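Local coordinates for protein PATF (Prochloron didemni, PDB 4BG2) that probably belongs to the prenyltransferases of patellamide (cyanobactin) biosynthesis and has an ABBA-like barrel, at residues E78-A83 with D101-F106; F84-K89 with S132-Y137; R151-L156 with M174-E179; V155-R160 with V188-C193; E179-F182 with S186-D189. All coordinates share one frame; numbering follows the deposited sequence.

Contact 1 (E78-A83 with D101-F106); sequences ESLTHA and DSFDRF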
# COMPACT_ATOMS: atom_id res chain seq x y z
N GLU A 78 -10.28 -2.26 -16.24
CA GLU A 78 -9.63 -3.52 -16.62
C GLU A 78 -8.63 -4.02 -15.58
O GLU A 78 -8.40 -5.23 -15.48
CB GLU A 78 -9.01 -3.49 -18.02
CG GLU A 78 -7.94 -2.44 -18.32
CD GLU A 78 -8.48 -1.11 -18.81
OE1 GLU A 78 -9.72 -0.91 -18.86
OE2 GLU A 78 -7.61 -0.27 -19.15
N SER A 79 -8.07 -3.12 -14.79
CA SER A 79 -7.20 -3.53 -13.69
C SER A 79 -7.90 -4.49 -12.71
O SER A 79 -7.24 -5.28 -12.03
CB SER A 79 -6.65 -2.31 -12.94
OG SER A 79 -7.70 -1.49 -12.45
N LEU A 80 -9.22 -4.42 -12.61
CA LEU A 80 -9.97 -5.33 -11.76
C LEU A 80 -9.80 -6.81 -12.13
O LEU A 80 -9.80 -7.68 -11.28
CB LEU A 80 -11.47 -4.98 -11.73
CG LEU A 80 -11.88 -3.69 -10.99
CD1 LEU A 80 -13.31 -3.31 -11.34
CD2 LEU A 80 -11.71 -3.83 -9.49
N THR A 81 -9.63 -7.11 -13.40
CA THR A 81 -9.56 -8.49 -13.81
C THR A 81 -8.40 -9.19 -13.11
O THR A 81 -8.51 -10.33 -12.72
CB THR A 81 -9.41 -8.63 -15.33
OG1 THR A 81 -8.28 -7.87 -15.77
CG2 THR A 81 -10.66 -8.14 -16.01
N HIS A 82 -7.30 -8.47 -12.93
CA HIS A 82 -6.15 -9.04 -12.22
C HIS A 82 -6.48 -9.38 -10.78
O HIS A 82 -6.06 -10.41 -10.25
CB HIS A 82 -4.94 -8.07 -12.29
CG HIS A 82 -4.46 -7.85 -13.68
ND1 HIS A 82 -3.97 -8.87 -14.47
CD2 HIS A 82 -4.45 -6.74 -14.46
CE1 HIS A 82 -3.66 -8.39 -15.66
NE2 HIS A 82 -3.93 -7.10 -15.67
N ALA A 83 -7.23 -8.50 -10.13
CA ALA A 83 -7.64 -8.72 -8.75
C ALA A 83 -8.54 -9.93 -8.64
O ALA A 83 -8.32 -10.82 -7.81
CB ALA A 83 -8.36 -7.49 -8.23
N ASP A 101 -16.73 -9.35 0.13
CA ASP A 101 -17.94 -8.55 0.02
C ASP A 101 -17.64 -7.05 -0.19
O ASP A 101 -18.16 -6.48 -1.14
CB ASP A 101 -18.87 -8.78 1.22
CG ASP A 101 -19.50 -10.18 1.22
OD1 ASP A 101 -19.24 -10.96 0.26
OD2 ASP A 101 -20.26 -10.51 2.16
N SER A 102 -16.79 -6.44 0.63
CA SER A 102 -16.56 -4.99 0.52
C SER A 102 -15.93 -4.61 -0.79
O SER A 102 -16.38 -3.68 -1.46
CB SER A 102 -15.65 -4.47 1.63
OG SER A 102 -16.30 -4.56 2.88
N PHE A 103 -14.89 -5.35 -1.18
CA PHE A 103 -14.25 -5.10 -2.48
C PHE A 103 -15.20 -5.31 -3.68
O PHE A 103 -15.23 -4.50 -4.62
CB PHE A 103 -13.01 -5.97 -2.64
CG PHE A 103 -12.25 -5.69 -3.89
CD1 PHE A 103 -11.52 -4.52 -4.02
CD2 PHE A 103 -12.26 -6.59 -4.94
CE1 PHE A 103 -10.83 -4.23 -5.19
CE2 PHE A 103 -11.58 -6.31 -6.11
CZ PHE A 103 -10.86 -5.12 -6.23
N ASP A 104 -15.96 -6.40 -3.66
CA ASP A 104 -16.95 -6.65 -4.72
C ASP A 104 -17.99 -5.53 -4.82
O ASP A 104 -18.32 -5.09 -5.90
CB ASP A 104 -17.68 -7.97 -4.50
CG ASP A 104 -16.83 -9.16 -4.80
OD1 ASP A 104 -15.82 -9.01 -5.53
OD2 ASP A 104 -17.18 -10.26 -4.32
N ARG A 105 -18.49 -5.07 -3.68
CA ARG A 105 -19.47 -4.00 -3.68
C ARG A 105 -18.86 -2.68 -4.18
O ARG A 105 -19.51 -1.94 -4.92
CB ARG A 105 -20.10 -3.84 -2.31
CG ARG A 105 -21.09 -4.95 -1.99
CD ARG A 105 -21.32 -5.10 -0.50
NE ARG A 105 -22.00 -3.94 0.07
CZ ARG A 105 -22.13 -3.70 1.38
NH1 ARG A 105 -21.62 -4.52 2.30
NH2 ARG A 105 -22.76 -2.61 1.78
N PHE A 106 -17.61 -2.40 -3.83
CA PHE A 106 -16.99 -1.16 -4.29
C PHE A 106 -16.75 -1.24 -5.79
O PHE A 106 -17.04 -0.28 -6.54
CB PHE A 106 -15.69 -0.85 -3.55
CG PHE A 106 -15.07 0.45 -3.97
CD1 PHE A 106 -14.31 0.53 -5.10
CD2 PHE A 106 -15.31 1.60 -3.25
CE1 PHE A 106 -13.76 1.72 -5.50
CE2 PHE A 106 -14.76 2.80 -3.65
CZ PHE A 106 -13.99 2.86 -4.78
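Glu-78 O is gripped twice by Thr-81, by OG1 at 2.7 Å and by N at 3.1 Å, near the first turn of helix 79-91, which carries Leu-80 and Ala-83 against Phe-103 of helix 101-110. The hydroxyl approaches nearly in line with the carbonyl (C=O...OG1 166°). Both helices lie on the outside of the closed antiparallel barrel, a layout consistent with the ABBA prenyltransferase fold. Their backbones keep well apart, with Ala-83 CA and Phe-103 CA 9.8 Å from each other, and one aromatic ring bridges the distance; no hydrogen bond crosses. Phe-103 can do this because its CG is anti to the backbone N (chi1 -176°), which carries the ring out to Leu-80 and Ala-83. Leu-80 runs past it in the opposite direction, both methyl groups of the contact meeting the ring obliquely. The same ring also touches Leu-136 and Ile-138 of strand 133-140 and meets Phe-178 edge-to-face. Replacing Phe-103 with an alanine would probably open a gap between the helices and leave Leu-80, Ala-83 and Phe-178 without their shared partner. The leading ring atom, Phe-103 CZ, lies 3.6 Å from Leu-80 CD2, while Ala-83 CB sits 4.0 Å from both Phe-103 CZ and Phe-103 CE2.

Contact 2 (F84-K89 with S132-Y137); sequences FKLLDK and SSVMLY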
# COMPACT_ATOMS: atom_id res chain seq x y z
N PHE A 84 -9.57 -9.98 -9.47
CA PHE A 84 -10.52 -11.09 -9.43
C PHE A 84 -9.86 -12.42 -9.74
O PHE A 84 -10.14 -13.39 -9.07
CB PHE A 84 -11.72 -10.82 -10.35
CG PHE A 84 -12.58 -9.66 -9.91
CD1 PHE A 84 -13.00 -9.54 -8.59
CD2 PHE A 84 -12.98 -8.70 -10.80
CE1 PHE A 84 -13.81 -8.50 -8.18
CE2 PHE A 84 -13.79 -7.66 -10.41
CZ PHE A 84 -14.19 -7.54 -9.10
N LYS A 85 -8.99 -12.47 -10.75
CA LYS A 85 -8.22 -13.70 -11.03
C LYS A 85 -7.42 -14.17 -9.84
O LYS A 85 -7.37 -15.35 -9.55
CB LYS A 85 -7.22 -13.49 -12.16
CG LYS A 85 -7.77 -13.61 -13.57
CD LYS A 85 -6.73 -13.05 -14.54
CE LYS A 85 -6.84 -13.62 -15.93
NZ LYS A 85 -8.22 -13.46 -16.46
N LEU A 86 -6.77 -13.22 -9.16
CA LEU A 86 -5.93 -13.54 -8.01
C LEU A 86 -6.77 -14.09 -6.87
O LEU A 86 -6.43 -15.12 -6.28
CB LEU A 86 -5.16 -12.30 -7.53
CG LEU A 86 -4.25 -12.49 -6.33
CD1 LEU A 86 -3.18 -13.53 -6.65
CD2 LEU A 86 -3.63 -11.16 -5.89
N LEU A 87 -7.87 -13.41 -6.58
CA LEU A 87 -8.79 -13.83 -5.54
C LEU A 87 -9.35 -15.23 -5.83
O LEU A 87 -9.49 -16.03 -4.92
CB LEU A 87 -9.92 -12.83 -5.36
CG LEU A 87 -9.56 -11.45 -4.79
CD1 LEU A 87 -10.75 -10.53 -4.88
CD2 LEU A 87 -9.10 -11.54 -3.35
N ASP A 88 -9.69 -15.51 -7.09
CA ASP A 88 -10.18 -16.85 -7.48
C ASP A 88 -9.13 -17.91 -7.23
O ASP A 88 -9.42 -18.94 -6.65
CB ASP A 88 -10.60 -16.88 -8.96
CG ASP A 88 -11.92 -16.17 -9.22
OD1 ASP A 88 -12.65 -15.84 -8.26
OD2 ASP A 88 -12.23 -15.91 -10.41
N LYS A 89 -7.89 -17.66 -7.62
CA LYS A 89 -6.82 -18.62 -7.34
C LYS A 89 -6.61 -18.84 -5.82
O LYS A 89 -6.47 -19.97 -5.36
CB LYS A 89 -5.53 -18.21 -8.05
CG LYS A 89 -5.72 -18.14 -9.56
CD LYS A 89 -4.54 -18.59 -10.39
CE LYS A 89 -5.04 -19.29 -11.65
NZ LYS A 89 -3.89 -19.94 -12.33
N SER A 132 -2.10 -14.21 6.63
CA SER A 132 -1.70 -13.65 5.36
C SER A 132 -2.89 -13.03 4.70
O SER A 132 -4.02 -13.29 5.10
CB SER A 132 -1.06 -14.74 4.49
OG SER A 132 0.12 -15.20 5.14
N SER A 133 -2.66 -12.16 3.73
CA SER A 133 -3.75 -11.44 3.13
C SER A 133 -3.50 -11.13 1.68
O SER A 133 -2.34 -11.14 1.21
CB SER A 133 -3.99 -10.12 3.91
OG SER A 133 -2.86 -9.27 3.77
N VAL A 134 -4.58 -10.82 0.97
CA VAL A 134 -4.51 -10.13 -0.31
C VAL A 134 -4.77 -8.64 0.02
O VAL A 134 -5.61 -8.31 0.87
CB VAL A 134 -5.55 -10.66 -1.31
CG1 VAL A 134 -5.65 -9.76 -2.53
CG2 VAL A 134 -5.15 -12.04 -1.77
N MSE A 135 -4.00 -7.77 -0.62
CA MSE A 135 -4.10 -6.34 -0.40
C MSE A 135 -4.38 -5.71 -1.72
O MSE A 135 -3.71 -5.97 -2.72
CB MSE A 135 -2.77 -5.82 0.17
CG MSE A 135 -2.81 -4.32 0.49
SE MSE A 135 -3.72 -4.01 2.21
CE MSE A 135 -5.12 -2.83 1.56
N LEU A 136 -5.42 -4.89 -1.75
CA LEU A 136 -5.84 -4.24 -2.98
C LEU A 136 -6.05 -2.76 -2.70
O LEU A 136 -6.84 -2.40 -1.84
CB LEU A 136 -7.14 -4.85 -3.48
CG LEU A 136 -7.14 -6.38 -3.68
CD1 LEU A 136 -8.55 -6.92 -3.84
CD2 LEU A 136 -6.32 -6.80 -4.88
N TYR A 137 -5.38 -1.91 -3.46
CA TYR A 137 -5.55 -0.49 -3.30
C TYR A 137 -6.22 0.07 -4.54
O TYR A 137 -5.85 -0.29 -5.65
CB TYR A 137 -4.19 0.20 -3.11
CG TYR A 137 -3.56 -0.05 -1.76
CD1 TYR A 137 -4.08 0.57 -0.63
CD2 TYR A 137 -2.43 -0.86 -1.62
CE1 TYR A 137 -3.51 0.38 0.62
CE2 TYR A 137 -1.86 -1.06 -0.36
CZ TYR A 137 -2.41 -0.43 0.75
OH TYR A 137 -1.87 -0.60 1.99
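Val-134 meets Leu-86 and Leu-87 where helix 79-91 lies against the outer wall of the beta barrel. The axes of helix 84-89 and strand 133-137 run almost antiparallel (169°) and come within 10.4 Å, a separation filled by aliphatic side chains. Val-134 can be followed outward from the strand. Its CB already touches the helix, 4.2 Å from Leu-87 CD2. The next atom, CG1, lies anti to the backbone N (chi1 169°) and is the working end: it packs 4.0 Å from Leu-87 CD2 and 4.2 Å from Leu-86 CD2, so one methyl meets two consecutive leucines of the helix. The two approaches differ, for Leu-86 comes tip to tip with the valine whereas Leu-87 crosses it at a slant. Two residues along the strand, Leu-136 also faces the helix; between them Met-135, present as selenomethionine, turns away to the other face of the sheet. The strand itself is held in the barrel by backbone hydrogen bonds of Val-134 with Leu-180 and Leu-136 with Phe-178. Leu-87 spans both strand positions with its fork: CD2 takes the valine, and CD1 reaches Leu-136 CD1 at 4.4 Å.

Contact 3 (R151-L156 with M174-E179); sequences RTALVL and MVIGFE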
# COMPACT_ATOMS: atom_id res chain seq x y z
N ARG A 151 -17.53 8.08 -0.06
CA ARG A 151 -18.76 7.69 0.66
C ARG A 151 -19.00 6.19 0.67
O ARG A 151 -19.25 5.60 1.71
CB ARG A 151 -20.01 8.32 0.07
CG ARG A 151 -20.25 9.72 0.58
CD ARG A 151 -21.62 10.24 0.21
NE ARG A 151 -21.83 11.47 0.96
CZ ARG A 151 -21.43 12.67 0.56
NH1 ARG A 151 -20.86 12.83 -0.63
NH2 ARG A 151 -21.64 13.72 1.35
N THR A 152 -18.92 5.59 -0.51
CA THR A 152 -19.06 4.14 -0.64
C THR A 152 -18.07 3.42 0.27
O THR A 152 -18.46 2.54 1.04
CB THR A 152 -18.82 3.70 -2.07
OG1 THR A 152 -19.71 4.41 -2.96
CG2 THR A 152 -19.03 2.19 -2.21
N ALA A 153 -16.79 3.81 0.22
CA ALA A 153 -15.76 3.21 1.09
C ALA A 153 -16.08 3.39 2.57
O ALA A 153 -15.96 2.45 3.37
CB ALA A 153 -14.38 3.79 0.78
N LEU A 154 -16.51 4.60 2.93
CA LEU A 154 -16.85 4.93 4.31
C LEU A 154 -18.02 4.07 4.82
O LEU A 154 -18.01 3.61 5.95
CB LEU A 154 -17.23 6.41 4.41
CG LEU A 154 -17.06 7.16 5.72
CD1 LEU A 154 -15.64 7.13 6.24
CD2 LEU A 154 -17.52 8.60 5.52
N VAL A 155 -19.02 3.88 3.98
CA VAL A 155 -20.14 2.98 4.29
C VAL A 155 -19.67 1.54 4.48
O VAL A 155 -20.06 0.89 5.43
CB VAL A 155 -21.20 3.00 3.17
CG1 VAL A 155 -22.14 1.81 3.28
CG2 VAL A 155 -21.96 4.31 3.21
N LEU A 156 -18.83 1.05 3.58
CA LEU A 156 -18.31 -0.32 3.70
C LEU A 156 -17.41 -0.45 4.92
O LEU A 156 -17.38 -1.51 5.54
CB LEU A 156 -17.54 -0.72 2.43
CG LEU A 156 -18.35 -0.69 1.14
CD1 LEU A 156 -17.47 -0.98 -0.07
CD2 LEU A 156 -19.54 -1.65 1.23
N MSE A 174 -7.53 9.77 -1.27
CA MSE A 174 -6.92 9.55 -2.58
C MSE A 174 -6.61 8.08 -2.83
O MSE A 174 -6.38 7.69 -3.95
CB MSE A 174 -5.63 10.35 -2.65
CG MSE A 174 -5.41 11.01 -4.00
SE MSE A 174 -3.75 12.10 -3.80
CE MSE A 174 -2.50 10.57 -3.93
N VAL A 175 -6.59 7.28 -1.78
CA VAL A 175 -6.38 5.85 -1.90
C VAL A 175 -7.40 5.15 -0.99
O VAL A 175 -7.65 5.58 0.13
CB VAL A 175 -4.95 5.40 -1.44
CG1 VAL A 175 -4.69 3.98 -1.87
CG2 VAL A 175 -3.86 6.30 -1.98
N ILE A 176 -7.93 4.03 -1.46
CA ILE A 176 -8.76 3.15 -0.64
C ILE A 176 -8.15 1.75 -0.65
O ILE A 176 -7.88 1.18 -1.70
CB ILE A 176 -10.20 3.10 -1.16
CG1 ILE A 176 -10.81 4.50 -1.14
CG2 ILE A 176 -11.03 2.13 -0.33
CD1 ILE A 176 -12.04 4.64 -2.02
N GLY A 177 -7.89 1.22 0.55
CA GLY A 177 -7.31 -0.10 0.74
C GLY A 177 -8.36 -1.13 1.15
O GLY A 177 -9.26 -0.83 1.93
N PHE A 178 -8.25 -2.33 0.59
CA PHE A 178 -9.08 -3.45 0.99
C PHE A 178 -8.12 -4.57 1.33
O PHE A 178 -7.36 -4.99 0.46
CB PHE A 178 -9.97 -3.89 -0.18
CG PHE A 178 -10.97 -2.86 -0.58
CD1 PHE A 178 -10.64 -1.91 -1.54
CD2 PHE A 178 -12.24 -2.84 -0.02
CE1 PHE A 178 -11.57 -0.98 -1.94
CE2 PHE A 178 -13.18 -1.91 -0.42
CZ PHE A 178 -12.84 -0.97 -1.38
N GLU A 179 -8.11 -5.00 2.59
CA GLU A 179 -7.25 -6.09 3.00
C GLU A 179 -8.09 -7.30 3.31
O GLU A 179 -9.00 -7.23 4.11
CB GLU A 179 -6.37 -5.74 4.22
CG GLU A 179 -5.36 -6.84 4.53
CD GLU A 179 -4.10 -6.35 5.26
OE1 GLU A 179 -4.18 -5.31 5.93
OE2 GLU A 179 -3.03 -6.99 5.13
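Ala-153 sets its methyl straight onto the branched side chain of Ile-176, the two residues pointing at each other from helix 147-157 and strand 173-181. The short side chain lets the backbones come close, with Ala-153 CA and Ile-176 CA 7.2 Å apart. Ile-176 has CG1 anti to its carbonyl carbon (chi1 -60°) and CG2 anti to its backbone N, which spreads the two branches so that both meet the same methyl: CD1 is 3.7 Å and CG2 3.9 Å from Ala-153 CB, with CG1 a little farther at 4.1 Å. One helical turn later the orientation changes. Leu-156 points toward the strand, but its CD1 comes to Phe-178 at the edge of the ring, near the ring plane, 4.4 Å from CE2. The faces of that ring are therefore not used by the leucine, and this second touch is the looser of the two.

Between the two partners on the strand lies Gly-177, and beyond them Glu-179 belongs to the other face. Phe-106 of helix 101-110 touches Leu-156 and Ile-176 alike, so the neighbouring helix closes the same apolar layer from one flank; Leu-190 of strand 186-194 adds to it beside Ala-153. No hydrogen bond joins the two segments, and their meeting is purely apolar; Thr-152 OG1 of the helix bonds His-110 NE2 elsewhere. Such a helix, laid by its apolar side on the outer surface of the barrel, is consistent with the ABBA prenyltransferase fold, in which helices surround a closed antiparallel barrel.

Contact 4 (V155-R160 with V188-C193); sequences VLDGGR and VDLGPC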
# COMPACT_ATOMS: atom_id res chain seq x y z
N VAL A 155 -19.02 3.88 3.98
CA VAL A 155 -20.14 2.98 4.29
C VAL A 155 -19.67 1.54 4.48
O VAL A 155 -20.06 0.89 5.43
CB VAL A 155 -21.20 3.00 3.17
CG1 VAL A 155 -22.14 1.81 3.28
CG2 VAL A 155 -21.96 4.31 3.21
N LEU A 156 -18.83 1.05 3.58
CA LEU A 156 -18.31 -0.32 3.70
C LEU A 156 -17.41 -0.45 4.92
O LEU A 156 -17.38 -1.51 5.54
CB LEU A 156 -17.54 -0.72 2.43
CG LEU A 156 -18.35 -0.69 1.14
CD1 LEU A 156 -17.47 -0.98 -0.07
CD2 LEU A 156 -19.54 -1.65 1.23
N ASP A 157 -16.69 0.61 5.27
CA ASP A 157 -15.86 0.59 6.48
C ASP A 157 -16.76 0.59 7.70
O ASP A 157 -16.50 -0.14 8.66
CB ASP A 157 -14.94 1.81 6.51
CG ASP A 157 -14.24 1.97 7.84
OD1 ASP A 157 -13.39 1.11 8.19
OD2 ASP A 157 -14.49 2.99 8.52
N GLY A 158 -17.79 1.43 7.68
CA GLY A 158 -18.75 1.53 8.77
C GLY A 158 -18.21 2.08 10.08
O GLY A 158 -18.82 1.92 11.12
N GLY A 159 -17.05 2.74 10.04
CA GLY A 159 -16.51 3.40 11.22
C GLY A 159 -17.33 4.64 11.51
O GLY A 159 -18.08 5.09 10.66
N ARG A 160 -17.20 5.18 12.71
CA ARG A 160 -17.88 6.42 13.08
C ARG A 160 -16.83 7.45 13.43
O ARG A 160 -16.10 7.27 14.38
CB ARG A 160 -18.78 6.21 14.31
CG ARG A 160 -20.05 5.42 14.08
CD ARG A 160 -20.53 4.82 15.41
NE ARG A 160 -21.23 3.55 15.27
CZ ARG A 160 -20.64 2.39 14.95
NH1 ARG A 160 -19.33 2.33 14.69
NH2 ARG A 160 -21.38 1.28 14.86
N VAL A 188 -11.23 -2.27 5.40
CA VAL A 188 -11.26 -1.19 4.46
C VAL A 188 -10.47 -0.03 5.11
O VAL A 188 -10.77 0.37 6.23
CB VAL A 188 -12.71 -0.74 4.14
CG1 VAL A 188 -12.74 0.39 3.14
CG2 VAL A 188 -13.53 -1.91 3.61
N ASP A 189 -9.47 0.48 4.39
CA ASP A 189 -8.66 1.60 4.80
C ASP A 189 -9.02 2.82 3.94
O ASP A 189 -8.98 2.74 2.72
CB ASP A 189 -7.17 1.27 4.61
CG ASP A 189 -6.56 0.53 5.79
OD1 ASP A 189 -7.17 0.50 6.89
OD2 ASP A 189 -5.46 -0.05 5.63
N LEU A 190 -9.38 3.94 4.57
CA LEU A 190 -9.56 5.22 3.87
C LEU A 190 -8.32 6.08 4.00
O LEU A 190 -7.84 6.30 5.11
CB LEU A 190 -10.78 5.97 4.38
CG LEU A 190 -12.04 5.54 3.63
CD1 LEU A 190 -12.69 4.40 4.39
CD2 LEU A 190 -13.02 6.69 3.41
N GLY A 191 -7.82 6.54 2.86
CA GLY A 191 -6.46 7.07 2.78
C GLY A 191 -6.42 8.49 2.27
O GLY A 191 -6.08 8.72 1.12
N PRO A 192 -6.82 9.45 3.11
CA PRO A 192 -6.57 10.83 2.75
C PRO A 192 -5.08 11.12 2.63
O PRO A 192 -4.27 10.59 3.40
CB PRO A 192 -7.20 11.61 3.90
CG PRO A 192 -7.16 10.69 5.04
CD PRO A 192 -7.46 9.34 4.42
N CYS A 193 -4.72 11.95 1.65
CA CYS A 193 -3.34 12.33 1.40
C CYS A 193 -3.21 13.84 1.24
O CYS A 193 -4.17 14.52 0.87
CB CYS A 193 -2.85 11.68 0.13
SG CYS A 193 -2.76 9.89 0.25
O HOH W 1 -12.71 -1.54 7.93
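An Asx turn at the end of helix 147-157 brings Asp-157 against Val-188 and Leu-190 of strand 186-194, on the outside of the barrel. Asp-157 OD2 accepts from Gly-159 N at 3.0 Å, a bent bond (138°) reaching it from well above the carboxylate plane. Gly-158, with positive phi (67°), lets the chain leave the helix, and at Gly-159 a CB would collide with OD2.

The methylene of Asp-157 is as much a part of the contact as its carboxylate: CB lies 4.0 Å from Leu-190 CD1 and 4.1 Å from Val-188 CB. Beside it Leu-156 CB touches Val-188 CG2 at 4.3 Å. Farther out, Asp-157 OD1 receives a bond from a water at 2.7 Å, and the same water accepts from Val-188 N at 3.0 Å, linking turn and strand. Asp-157 OD1 and Val-188 O, both acceptors, are 3.4 Å apart; Ser-235 OG lies within hydrogen-bonding reach of both, with one proton to share, and Lys-236 N also bonds OD1, while Tyr-161 OH bonds OD2. An alanine in place of Asp-157 would probably leave Gly-159 N, Lys-236 N and the bridging water without their acceptor and set the turn free to shift. With both oxygens engaged by several polar groups, the buried carboxylate is likely to be stable as the anion, pinning the helix end, the strand and the chain around Lys-236 to one another.

Contact 5 (E179-F182 with S186-D189); sequences ELFF and SRVD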
# COMPACT_ATOMS: atom_id res chain seq x y z
N GLU A 179 -8.11 -5.00 2.59
CA GLU A 179 -7.25 -6.09 3.00
C GLU A 179 -8.09 -7.30 3.31
O GLU A 179 -9.00 -7.23 4.11
CB GLU A 179 -6.37 -5.74 4.22
CG GLU A 179 -5.36 -6.84 4.53
CD GLU A 179 -4.10 -6.35 5.26
OE1 GLU A 179 -4.18 -5.31 5.93
OE2 GLU A 179 -3.03 -6.99 5.13
N LEU A 180 -7.78 -8.41 2.65
CA LEU A 180 -8.56 -9.63 2.78
C LEU A 180 -7.73 -10.74 3.36
O LEU A 180 -6.94 -11.36 2.66
CB LEU A 180 -9.10 -10.05 1.41
CG LEU A 180 -10.08 -9.07 0.74
CD1 LEU A 180 -9.38 -7.82 0.25
CD2 LEU A 180 -10.77 -9.73 -0.44
N PHE A 181 -7.91 -10.99 4.65
CA PHE A 181 -7.16 -12.00 5.34
C PHE A 181 -7.71 -13.39 5.04
O PHE A 181 -8.92 -13.57 4.80
CB PHE A 181 -7.15 -11.74 6.83
CG PHE A 181 -6.42 -10.48 7.23
CD1 PHE A 181 -5.05 -10.50 7.43
CD2 PHE A 181 -7.11 -9.30 7.46
CE1 PHE A 181 -4.38 -9.36 7.86
CE2 PHE A 181 -6.45 -8.16 7.88
CZ PHE A 181 -5.07 -8.19 8.07
N PHE A 182 -6.83 -14.38 5.13
CA PHE A 182 -7.17 -15.75 4.74
C PHE A 182 -7.97 -16.51 5.81
O PHE A 182 -8.40 -17.61 5.55
CB PHE A 182 -5.92 -16.53 4.36
CG PHE A 182 -5.18 -15.96 3.19
CD1 PHE A 182 -5.76 -15.01 2.37
CD2 PHE A 182 -3.92 -16.41 2.89
CE1 PHE A 182 -5.08 -14.48 1.30
CE2 PHE A 182 -3.24 -15.91 1.80
CZ PHE A 182 -3.82 -14.94 1.00
N SER A 186 -11.73 -9.07 6.91
CA SER A 186 -11.46 -8.09 5.88
C SER A 186 -11.47 -6.71 6.49
O SER A 186 -12.09 -6.49 7.52
CB SER A 186 -12.47 -8.23 4.74
OG SER A 186 -13.77 -7.83 5.18
N ARG A 187 -10.77 -5.77 5.85
CA ARG A 187 -10.69 -4.41 6.32
C ARG A 187 -10.70 -3.46 5.14
O ARG A 187 -10.24 -3.78 4.05
CB ARG A 187 -9.42 -4.20 7.17
CG ARG A 187 -9.39 -2.90 7.97
CD ARG A 187 -8.05 -2.67 8.71
NE ARG A 187 -7.02 -2.34 7.75
CZ ARG A 187 -6.07 -3.17 7.33
NH1 ARG A 187 -5.93 -4.39 7.84
NH2 ARG A 187 -5.24 -2.76 6.39
N VAL A 188 -11.23 -2.27 5.40
CA VAL A 188 -11.26 -1.19 4.46
C VAL A 188 -10.47 -0.03 5.11
O VAL A 188 -10.77 0.37 6.23
CB VAL A 188 -12.71 -0.74 4.14
CG1 VAL A 188 -12.74 0.39 3.14
CG2 VAL A 188 -13.53 -1.91 3.61
N ASP A 189 -9.47 0.48 4.39
CA ASP A 189 -8.66 1.60 4.80
C ASP A 189 -9.02 2.82 3.94
O ASP A 189 -8.98 2.74 2.72
CB ASP A 189 -7.17 1.27 4.61
CG ASP A 189 -6.56 0.53 5.79
OD1 ASP A 189 -7.17 0.50 6.89
OD2 ASP A 189 -5.46 -0.05 5.63
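Glu-179 and Arg-187 form the hydrogen-bonded pair of an antiparallel beta hairpin, strands 173-181 and 186-194 of the barrel. Their backbones exchange two bonds, Glu-179 N to Arg-187 O and Arg-187 N to Glu-179 O, both 2.9 Å. Next to them Ser-186 CA makes a CA-H...O contact with Glu-179 O at 3.2 Å.

The charged side chains lie side by side, pointing the same way. Arg-187 NH1 (2.7 Å) and NH2 both bind Glu-179 OE1, which stays in the guanidinium plane although the carboxylate plane is turned 78° from it. A bend at chi3 (72°) turns the guanidinium so that NE and NH2 also grip Asp-189 side-on, NH2 reaching OD2 at 2.8 Å in a nearly straight bond (170°). Arg-187 is thus locked between two acids; Ser-133 OG and His-124 ND1 hold Glu-179 OE2, and Arg-238 pairs with Asp-189. This face of the sheet is turned away from the packed helices, toward the barrel interior.

Phe-181 adds an aromatic wall. Its ring lays one face over Glu-179 CG, 3.7 Å from the ring plane, and presents its edge to the arginine, with CE2 3.8 Å from Arg-187 NH1.

Overall arrangement
The five contacts follow one arc of the barrel wall. Contacts 1 to 4 lie on its outer side, where helices pack, and the salt-bridge network of contact 5 points inward. Contacts 1 and 2 share helix 79-91, their centres about 9 Å apart, and Phe-84 CE1 lies 3.8 Å from Phe-103 CE2. Contacts 3 and 4 share helix 147-157, centres about 5 Å apart, and Leu-156 CD1 lies 3.2 Å from Ser-102 O of helix 101-110 in contact 1. Contact 5 continues the strands of contact 3, where Gly-177 O is 2.8 Å from Asp-189 N. In ABBA prenyltransferases the barrel interior holds the active site, so contact 5 probably faces the corresponding space.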